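Local coordinates for uncharacterized protein PA2218 (Pseudomonas aeruginosa, PDB 2HDW) that is of unknown function but adopts an alpha/beta hydrolase fold and probably acts as a hydrolase on a substrate not yet identified, at residues 310-315 and 337-342; 200-205 and 342-347; 99-104 and 176-181. All blocks are in the same frame, centred on the assembly; numbering follows the deposited sequence.

Contact 1: 310-315 and 337-342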
loop_
_atom_site.group_PDB
_atom_site.type_symbol
_atom_site.label_atom_id
_atom_site.label_comp_id
_atom_site.label_asym_id
_atom_site.label_seq_id
_atom_site.Cartn_x
_atom_site.Cartn_y
_atom_site.Cartn_z
ATOM N N LEU A 310 -9.594 -12.008 -0.031
ATOM C CA LEU A 310 -9.039 -12.659 1.149
ATOM C C LEU A 310 -8.425 -11.552 1.999
ATOM O O LEU A 310 -7.398 -10.986 1.634
ATOM C CB LEU A 310 -7.956 -13.677 0.765
ATOM C CG LEU A 310 -7.123 -14.220 1.939
ATOM C CD1 LEU A 310 -8.041 -14.908 2.952
ATOM C CD2 LEU A 310 -6.065 -15.193 1.434
ATOM N N LEU A 311 -9.066 -11.214 3.109
ATOM C CA LEU A 311 -8.532 -10.182 3.984
ATOM C C LEU A 311 -7.797 -10.894 5.116
ATOM O O LEU A 311 -8.371 -11.744 5.796
ATOM C CB LEU A 311 -9.660 -9.306 4.534
ATOM C CG LEU A 311 -10.529 -8.639 3.458
ATOM C CD1 LEU A 311 -11.728 -9.531 3.176
ATOM C CD2 LEU A 311 -11.012 -7.266 3.933
ATOM N N ILE A 312 -6.525 -10.554 5.299
ATOM C CA ILE A 312 -5.687 -11.174 6.323
ATOM C C ILE A 312 -5.376 -10.160 7.423
ATOM O O ILE A 312 -5.059 -9.013 7.129
ATOM C CB ILE A 312 -4.362 -11.673 5.688
ATOM C CG1 ILE A 312 -4.683 -12.561 4.481
ATOM C CG2 ILE A 312 -3.525 -12.432 6.718
ATOM C CD1 ILE A 312 -3.464 -13.117 3.756
ATOM N N HIS A 313 -5.459 -10.576 8.686
ATOM C CA HIS A 313 -5.198 -9.646 9.782
ATOM C C HIS A 313 -4.782 -10.324 11.087
ATOM O O HIS A 313 -5.292 -11.392 11.445
ATOM C CB HIS A 313 -6.442 -8.782 10.040
ATOM C CG HIS A 313 -6.127 -7.352 10.356
ATOM N ND1 HIS A 313 -6.537 -6.306 9.556
ATOM C CD2 HIS A 313 -5.399 -6.798 11.354
ATOM C CE1 HIS A 313 -6.071 -5.170 10.044
ATOM N NE2 HIS A 313 -5.377 -5.440 11.134
ATOM N N GLY A 314 -3.847 -9.691 11.790
ATOM C CA GLY A 314 -3.380 -10.217 13.055
ATOM C C GLY A 314 -4.449 -10.086 14.123
ATOM O O GLY A 314 -5.147 -9.071 14.202
ATOM N N GLU A 315 -4.574 -11.124 14.945
ATOM C CA GLU A 315 -5.553 -11.184 16.028
ATOM C C GLU A 315 -5.437 -10.024 17.021
ATOM O O GLU A 315 -6.444 -9.475 17.472
ATOM C CB GLU A 315 -5.374 -12.501 16.795
ATOM C CG GLU A 315 -6.360 -12.727 17.935
ATOM C CD GLU A 315 -5.783 -13.610 19.042
ATOM O OE1 GLU A 315 -4.749 -14.271 18.813
ATOM O OE2 GLU A 315 -6.370 -13.647 20.145
ATOM N N LEU A 337 -9.276 -13.900 7.259
ATOM C CA LEU A 337 -8.330 -14.813 7.885
ATOM C C LEU A 337 -7.594 -14.111 9.018
ATOM O O LEU A 337 -6.841 -13.168 8.788
ATOM C CB LEU A 337 -7.328 -15.300 6.835
ATOM C CG LEU A 337 -6.236 -16.288 7.244
ATOM C CD1 LEU A 337 -6.853 -17.571 7.804
ATOM C CD2 LEU A 337 -5.381 -16.598 6.015
ATOM N N ILE A 338 -7.809 -14.586 10.241
ATOM C CA ILE A 338 -7.171 -14.003 11.415
ATOM C C ILE A 338 -5.925 -14.799 11.807
ATOM O O ILE A 338 -5.983 -16.019 11.950
ATOM C CB ILE A 338 -8.155 -13.979 12.615
ATOM C CG1 ILE A 338 -9.386 -13.131 12.264
ATOM C CG2 ILE A 338 -7.466 -13.435 13.856
ATOM C CD1 ILE A 338 -9.070 -11.698 11.847
ATOM N N VAL A 339 -4.799 -14.109 11.961
ATOM C CA VAL A 339 -3.554 -14.757 12.353
ATOM C C VAL A 339 -3.461 -14.696 13.871
ATOM O O VAL A 339 -3.289 -13.617 14.450
ATOM C CB VAL A 339 -2.334 -14.045 11.741
ATOM C CG1 VAL A 339 -1.046 -14.687 12.248
ATOM C CG2 VAL A 339 -2.407 -14.119 10.217
ATOM N N PRO A 340 -3.562 -15.852 14.541
ATOM C CA PRO A 340 -3.491 -15.859 16.007
ATOM C C PRO A 340 -2.284 -15.151 16.614
ATOM O O PRO A 340 -1.149 -15.353 16.190
ATOM C CB PRO A 340 -3.527 -17.350 16.351
ATOM C CG PRO A 340 -2.921 -18.006 15.132
ATOM C CD PRO A 340 -3.547 -17.226 14.002
ATOM N N GLY A 341 -2.561 -14.305 17.603
ATOM C CA GLY A 341 -1.524 -13.581 18.320
ATOM C C GLY A 341 -0.657 -12.586 17.575
ATOM O O GLY A 341 0.331 -12.106 18.133
ATOM N N ALA A 342 -1.009 -12.252 16.338
ATOM C CA ALA A 342 -0.204 -11.318 15.564
ATOM C C ALA A 342 -0.616 -9.856 15.745
ATOM O O ALA A 342 -1.803 -9.532 15.876
ATOM C CB ALA A 342 -0.254 -11.695 14.087
#
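Parallel beta pairing joins Ile312, His313 and Gly314 of strand 309-314 to Leu337, Ile338 and Val339 of strand 334-339, at one edge of the central sheet. With helix 320-329 the two strands make a beta-alpha-beta unit. Leu337 N donates to Leu311 O (2.8 Å), His313 N to Leu337 O, and Val339 N to His313 O. Glu315 N then reaches Val339 O at 2.8 Å, while Ala342 N gives a longer bond to the same oxygen, closing the type II turn 339-342. Ile312 and Val339 meet through their CG2 methyls, 4.0 Å apart, on the face also lined by Leu337, whose CB meets Leu310 CD1 at 4.0 Å; helix 356-366 packs over this face. On the other face Ile338 CG2 lies 3.7 Å from Glu315 CB, beside helix 320-329, where His313 bonds to Ser319 and Ser323. Glu315 holds CG anti to its backbone N (chi1 -178°) and is extended beyond CG, which carries OE1 to Gly341 N of the turn, on the anti side of the carboxylate; the modelled 2.5 Å is doubtfully short. Ala342 CB packs 3.6 Å from Gly314 CA, which also makes a CA-H...O contact with Ala342 O. Val339 O, accepting from Glu315 N and Ala342 N on opposite faces of its plane, thus ties the turn to the end of strand 309-314.

Contact 2: 200-205 and 342-347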
loop_
_atom_site.group_PDB
_atom_site.type_symbol
_atom_site.label_atom_id
_atom_site.label_comp_id
_atom_site.label_asym_id
_atom_site.label_seq_id
_atom_site.Cartn_x
_atom_site.Cartn_y
_atom_site.Cartn_z
ATOM N N THR A 200 -5.708 -8.533 1.074
ATOM C CA THR A 200 -5.320 -7.348 1.829
ATOM C C THR A 200 -4.608 -7.872 3.068
ATOM O O THR A 200 -4.968 -8.927 3.594
ATOM C CB THR A 200 -6.529 -6.488 2.275
ATOM O OG1 THR A 200 -7.419 -7.274 3.079
ATOM C CG2 THR A 200 -7.272 -5.935 1.067
ATOM N N SER A 201 -3.586 -7.156 3.520
ATOM C CA SER A 201 -2.852 -7.582 4.704
ATOM C C SER A 201 -2.849 -6.471 5.752
ATOM O O SER A 201 -2.421 -5.351 5.470
ATOM C CB SER A 201 -1.414 -7.957 4.329
ATOM O OG SER A 201 -0.748 -8.577 5.418
ATOM N N THR A 202 -3.343 -6.787 6.949
ATOM C CA THR A 202 -3.399 -5.832 8.061
ATOM C C THR A 202 -3.770 -4.428 7.550
ATOM O O THR A 202 -3.102 -3.428 7.836
ATOM C CB THR A 202 -2.033 -5.830 8.838
ATOM O OG1 THR A 202 -2.189 -5.137 10.081
ATOM C CG2 THR A 202 -0.918 -5.165 8.017
ATOM N N MET A 203 -4.879 -4.372 6.817
ATOM C CA MET A 203 -5.359 -3.145 6.188
ATOM C C MET A 203 -5.919 -2.037 7.069
ATOM O O MET A 203 -6.316 -2.250 8.218
ATOM C CB MET A 203 -6.434 -3.478 5.126
ATOM C CG MET A 203 -7.846 -3.772 5.688
ATOM S SD MET A 203 -9.198 -3.906 4.438
ATOM C CE MET A 203 -9.656 -2.186 4.200
ATOM N N TYR A 204 -5.951 -0.849 6.469
ATOM C CA TYR A 204 -6.508 0.371 7.041
ATOM C C TYR A 204 -7.360 0.888 5.885
ATOM O O TYR A 204 -7.077 0.589 4.724
ATOM C CB TYR A 204 -5.436 1.445 7.254
ATOM C CG TYR A 204 -4.835 1.611 8.631
ATOM C CD1 TYR A 204 -4.084 0.593 9.221
ATOM C CD2 TYR A 204 -4.893 2.846 9.284
ATOM C CE1 TYR A 204 -3.393 0.806 10.412
ATOM C CE2 TYR A 204 -4.205 3.068 10.476
ATOM C CZ TYR A 204 -3.450 2.045 11.030
ATOM O OH TYR A 204 -2.708 2.277 12.171
ATOM N N ASP A 205 -8.404 1.642 6.195
ATOM C CA ASP A 205 -9.193 2.300 5.160
ATOM C C ASP A 205 -8.727 3.716 5.496
ATOM O O ASP A 205 -9.195 4.297 6.477
ATOM C CB ASP A 205 -10.700 2.166 5.415
ATOM C CG ASP A 205 -11.523 3.116 4.554
ATOM O OD1 ASP A 205 -10.978 4.157 4.138
ATOM O OD2 ASP A 205 -12.719 2.844 4.308
ATOM N N ALA A 342 -1.009 -12.252 16.338
ATOM C CA ALA A 342 -0.204 -11.318 15.564
ATOM C C ALA A 342 -0.616 -9.856 15.745
ATOM O O ALA A 342 -1.803 -9.532 15.876
ATOM C CB ALA A 342 -0.254 -11.695 14.087
ATOM N N SER A 343 0.376 -8.974 15.762
ATOM C CA SER A 343 0.124 -7.544 15.904
ATOM C C SER A 343 0.007 -6.978 14.496
ATOM O O SER A 343 0.001 -7.730 13.522
ATOM C CB SER A 343 1.292 -6.863 16.607
ATOM O OG SER A 343 2.427 -6.844 15.757
ATOM N N HIS A 344 -0.058 -5.654 14.393
ATOM C CA HIS A 344 -0.155 -5.003 13.093
ATOM C C HIS A 344 1.173 -5.104 12.347
ATOM O O HIS A 344 1.239 -5.647 11.237
ATOM C CB HIS A 344 -0.547 -3.530 13.262
ATOM C CG HIS A 344 -0.696 -2.794 11.965
ATOM N ND1 HIS A 344 0.382 -2.323 11.248
ATOM C CD2 HIS A 344 -1.792 -2.505 11.226
ATOM C CE1 HIS A 344 -0.044 -1.775 10.124
ATOM N NE2 HIS A 344 -1.359 -1.875 10.086
ATOM N N VAL A 345 2.239 -4.587 12.957
ATOM C CA VAL A 345 3.551 -4.619 12.322
ATOM C C VAL A 345 4.069 -6.039 12.087
ATOM O O VAL A 345 4.961 -6.244 11.272
ATOM C CB VAL A 345 4.586 -3.800 13.135
ATOM C CG1 VAL A 345 5.957 -3.922 12.513
ATOM C CG2 VAL A 345 4.170 -2.325 13.158
ATOM N N ASP A 346 3.506 -7.025 12.778
ATOM C CA ASP A 346 3.941 -8.408 12.567
ATOM C C ASP A 346 3.767 -8.823 11.111
ATOM O O ASP A 346 4.582 -9.575 10.571
ATOM C CB ASP A 346 3.139 -9.391 13.422
ATOM C CG ASP A 346 3.690 -9.545 14.820
ATOM O OD1 ASP A 346 4.877 -9.222 15.050
ATOM O OD2 ASP A 346 2.926 -10.009 15.689
ATOM N N LEU A 347 2.694 -8.353 10.479
ATOM C CA LEU A 347 2.429 -8.717 9.087
ATOM C C LEU A 347 3.174 -7.852 8.080
ATOM O O LEU A 347 2.887 -7.887 6.885
ATOM C CB LEU A 347 0.916 -8.693 8.801
ATOM C CG LEU A 347 0.151 -10.004 9.072
ATOM C CD1 LEU A 347 0.391 -10.469 10.502
ATOM C CD2 LEU A 347 -1.339 -9.802 8.825
HETATM O O HOH W 1 -2.068 -7.498 11.606
#
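Thr202 and His344 bring the two backbones closest, their CA atoms 6.0 Å apart, both outside regular structure. Thr202 follows strand 197-201 with a left-handed backbone (phi 39°), and His344 lies in the loop between strand 334-339 and helix 346-349. A water bridges the segments, 2.8 Å from Thr202 OG1 and donating to Ser343 O. Thr202 CG2 sits between its backbone N and carbonyl carbon, the crowded position, and from there lies over one face of the His344 imidazole, offset toward the rim, in a CH-pi contact 4.1 Å from the ring centroid. Tyr204 comes to the same ring with its plane almost perpendicular (88°), the centroids 5.5 Å apart; its OH is engaged by Tyr214, Tyr263 and His318, and its ring stacks on Phe322. In alpha/beta hydrolases the loop after the last strand carries the catalytic histidine, and the location of His344, against Cys179, is consistent with that role. The loop enters its helix through a capping box: Ser343 N donates to Asp346 OD2 at 2.8 Å, from above the carboxylate plane, and Asp346 N returns a bond to Ser343 OG at 3.2 Å. Asp346 also forms a salt bridge with Arg353. Leu347 lays CD2 against Ser201 OG (3.7 Å) and Thr202 CB (4.0 Å), while the Ser201 hydroxyl has its polar partner in Tyr116 OH.

Contact 3: 99-104 and 176-181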
loop_
_atom_site.group_PDB
_atom_site.type_symbol
_atom_site.label_atom_id
_atom_site.label_comp_id
_atom_site.label_asym_id
_atom_site.label_seq_id
_atom_site.Cartn_x
_atom_site.Cartn_y
_atom_site.Cartn_z
ATOM N N ILE A 99 1.345 -10.398 -9.875
ATOM C CA ILE A 99 0.770 -9.749 -8.698
ATOM C C ILE A 99 1.356 -8.354 -8.489
ATOM O O ILE A 99 2.577 -8.181 -8.496
ATOM C CB ILE A 99 1.066 -10.557 -7.411
ATOM C CG1 ILE A 99 0.575 -11.995 -7.560
ATOM C CG2 ILE A 99 0.404 -9.898 -6.213
ATOM C CD1 ILE A 99 0.958 -12.888 -6.386
ATOM N N VAL A 100 0.491 -7.360 -8.309
ATOM C CA VAL A 100 0.963 -6.005 -8.042
ATOM C C VAL A 100 0.785 -5.771 -6.552
ATOM O O VAL A 100 -0.294 -5.999 -6.000
ATOM C CB VAL A 100 0.170 -4.935 -8.812
ATOM C CG1 VAL A 100 0.558 -3.546 -8.298
ATOM C CG2 VAL A 100 0.476 -5.037 -10.300
ATOM N N ILE A 101 1.846 -5.315 -5.902
ATOM C CA ILE A 101 1.814 -5.088 -4.470
ATOM C C ILE A 101 2.093 -3.644 -4.068
ATOM O O ILE A 101 3.063 -3.041 -4.523
ATOM C CB ILE A 101 2.827 -6.008 -3.778
ATOM C CG1 ILE A 101 2.627 -7.440 -4.288
ATOM C CG2 ILE A 101 2.653 -5.941 -2.272
ATOM C CD1 ILE A 101 3.696 -8.401 -3.879
ATOM N N GLY A 102 1.229 -3.101 -3.213
ATOM C CA GLY A 102 1.397 -1.738 -2.742
ATOM C C GLY A 102 1.148 -1.648 -1.245
ATOM O O GLY A 102 0.433 -2.479 -0.671
ATOM N N GLY A 103 1.744 -0.643 -0.612
ATOM C CA GLY A 103 1.571 -0.450 0.817
ATOM C C GLY A 103 2.846 -0.748 1.583
ATOM O O GLY A 103 3.764 -1.349 1.026
ATOM N N PRO A 104 2.953 -0.316 2.851
ATOM C CA PRO A 104 1.950 0.444 3.611
ATOM C C PRO A 104 1.784 1.870 3.101
ATOM O O PRO A 104 2.568 2.340 2.279
ATOM C CB PRO A 104 2.503 0.431 5.034
ATOM C CG PRO A 104 3.269 -0.860 5.091
ATOM C CD PRO A 104 3.981 -0.864 3.755
ATOM N N ILE A 176 -2.097 -7.261 -4.098
ATOM C CA ILE A 176 -2.027 -7.378 -2.646
ATOM C C ILE A 176 -1.915 -5.960 -2.077
ATOM O O ILE A 176 -1.027 -5.197 -2.468
ATOM C CB ILE A 176 -0.800 -8.197 -2.171
ATOM C CG1 ILE A 176 -0.911 -9.652 -2.633
ATOM C CG2 ILE A 176 -0.726 -8.169 -0.639
ATOM C CD1 ILE A 176 0.347 -10.475 -2.371
ATOM N N GLY A 177 -2.824 -5.614 -1.171
ATOM C CA GLY A 177 -2.804 -4.298 -0.554
ATOM C C GLY A 177 -2.425 -4.434 0.909
ATOM O O GLY A 177 -3.127 -5.093 1.676
ATOM N N ILE A 178 -1.318 -3.808 1.294
ATOM C CA ILE A 178 -0.823 -3.870 2.662
ATOM C C ILE A 178 -1.132 -2.594 3.445
ATOM O O ILE A 178 -1.008 -1.486 2.922
ATOM C CB ILE A 178 0.720 -4.057 2.696
ATOM C CG1 ILE A 178 1.144 -5.201 1.774
ATOM C CG2 ILE A 178 1.173 -4.333 4.125
ATOM C CD1 ILE A 178 2.644 -5.260 1.521
ATOM N N CYS A 179 -1.531 -2.758 4.699
ATOM C CA CYS A 179 -1.807 -1.616 5.556
ATOM C C CYS A 179 -2.791 -0.657 4.877
ATOM O O CYS A 179 -3.852 -1.072 4.405
ATOM C CB CYS A 179 -0.477 -0.913 5.865
ATOM S SG CYS A 179 -0.476 0.252 7.259
ATOM N N GLY A 180 -2.428 0.621 4.815
ATOM C CA GLY A 180 -3.291 1.613 4.196
ATOM C C GLY A 180 -3.652 1.319 2.750
ATOM O O GLY A 180 -4.706 1.734 2.271
ATOM N N TRP A 181 -2.788 0.604 2.039
ATOM C CA TRP A 181 -3.090 0.295 0.650
ATOM C C TRP A 181 -4.005 -0.909 0.494
ATOM O O TRP A 181 -4.383 -1.284 -0.625
ATOM C CB TRP A 181 -1.804 0.126 -0.146
ATOM C CG TRP A 181 -1.235 1.460 -0.508
ATOM C CD1 TRP A 181 -0.611 2.348 0.330
ATOM C CD2 TRP A 181 -1.338 2.110 -1.777
ATOM N NE1 TRP A 181 -0.326 3.518 -0.344
ATOM C CE2 TRP A 181 -0.765 3.397 -1.638
ATOM C CE3 TRP A 181 -1.866 1.733 -3.020
ATOM C CZ2 TRP A 181 -0.706 4.308 -2.695
ATOM C CZ3 TRP A 181 -1.806 2.640 -4.074
ATOM C CH2 TRP A 181 -1.229 3.914 -3.902
#
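Trp181 holds CG anti to its carbonyl carbon (chi1 -80°), which brings CG within 3.6 Å of Gly103 CA; Cys179 holds SG anti to its backbone N (chi1 -164°), 3.7 Å from Pro104 CB. The CB atoms of Cys179 and Pro104 meet at a tight 3.4 Å. Pro104 follows a cis peptide, and its ring lies beside Ile178, pointing the same way. Before these turns in the chain, strands 96-102 and 173-178 pair in parallel at the middle of the sheet. Ile176 N donates to Val100 O, Gly102 N to Ile176 O at a longer 3.2 Å, and Ile178 N to Gly102 O at 2.9 Å. One face is branched and apolar: Ile99 CG2 touches Ile176 CG1 at 3.8 Å, Ile101 lies side by side with Ile176, and Ile101 CG2 meets Ile178 CD1 at 3.9 Å. Helices 112-122 and 356-366 cover this face. Across the sheet Val100 and Trp181 pack against helix 148-164, and Phe130 meets the indole edge-to-face. The strand-turn-helix at Gly177-Ile178-Cys179-Gly180, with the positive phi of Cys179 (53°), is consistent with a nucleophile elbow, which would put Cys179 where alpha/beta hydrolases carry their nucleophile. The turn at Gly103 and Pro104 is where this fold usually forms part of the oxyanion hole. Ile178 O receives the CA-H groups of Gly103 and Pro104 while Cys179 and Trp181 pack on the same turn, so the two turns meet by backbone and carbon contacts.

In the fold
All three contacts reach one sheet, in which strands 96-102, 173-178, 197-201, 309-314 and 334-339 follow one another in that order. Contacts 1 and 2 have centres 8 Å apart, share Ala342, and are joined by Ile312 O to Thr202 N and Ile312 N to Thr200 O, both probable hydrogen bonds. Contacts 2 and 3, 10 Å between centres, are linked likewise by Ser201 N to Gly177 O and Ser201 O to Cys179 N. There the His344 ring packs on Cys179, a pairing consistent with an active site at the C-terminal strand ends. Contact 1 stays about 7 Å from contact 3 at the nearest atoms; its turn leads directly into the His344 loop.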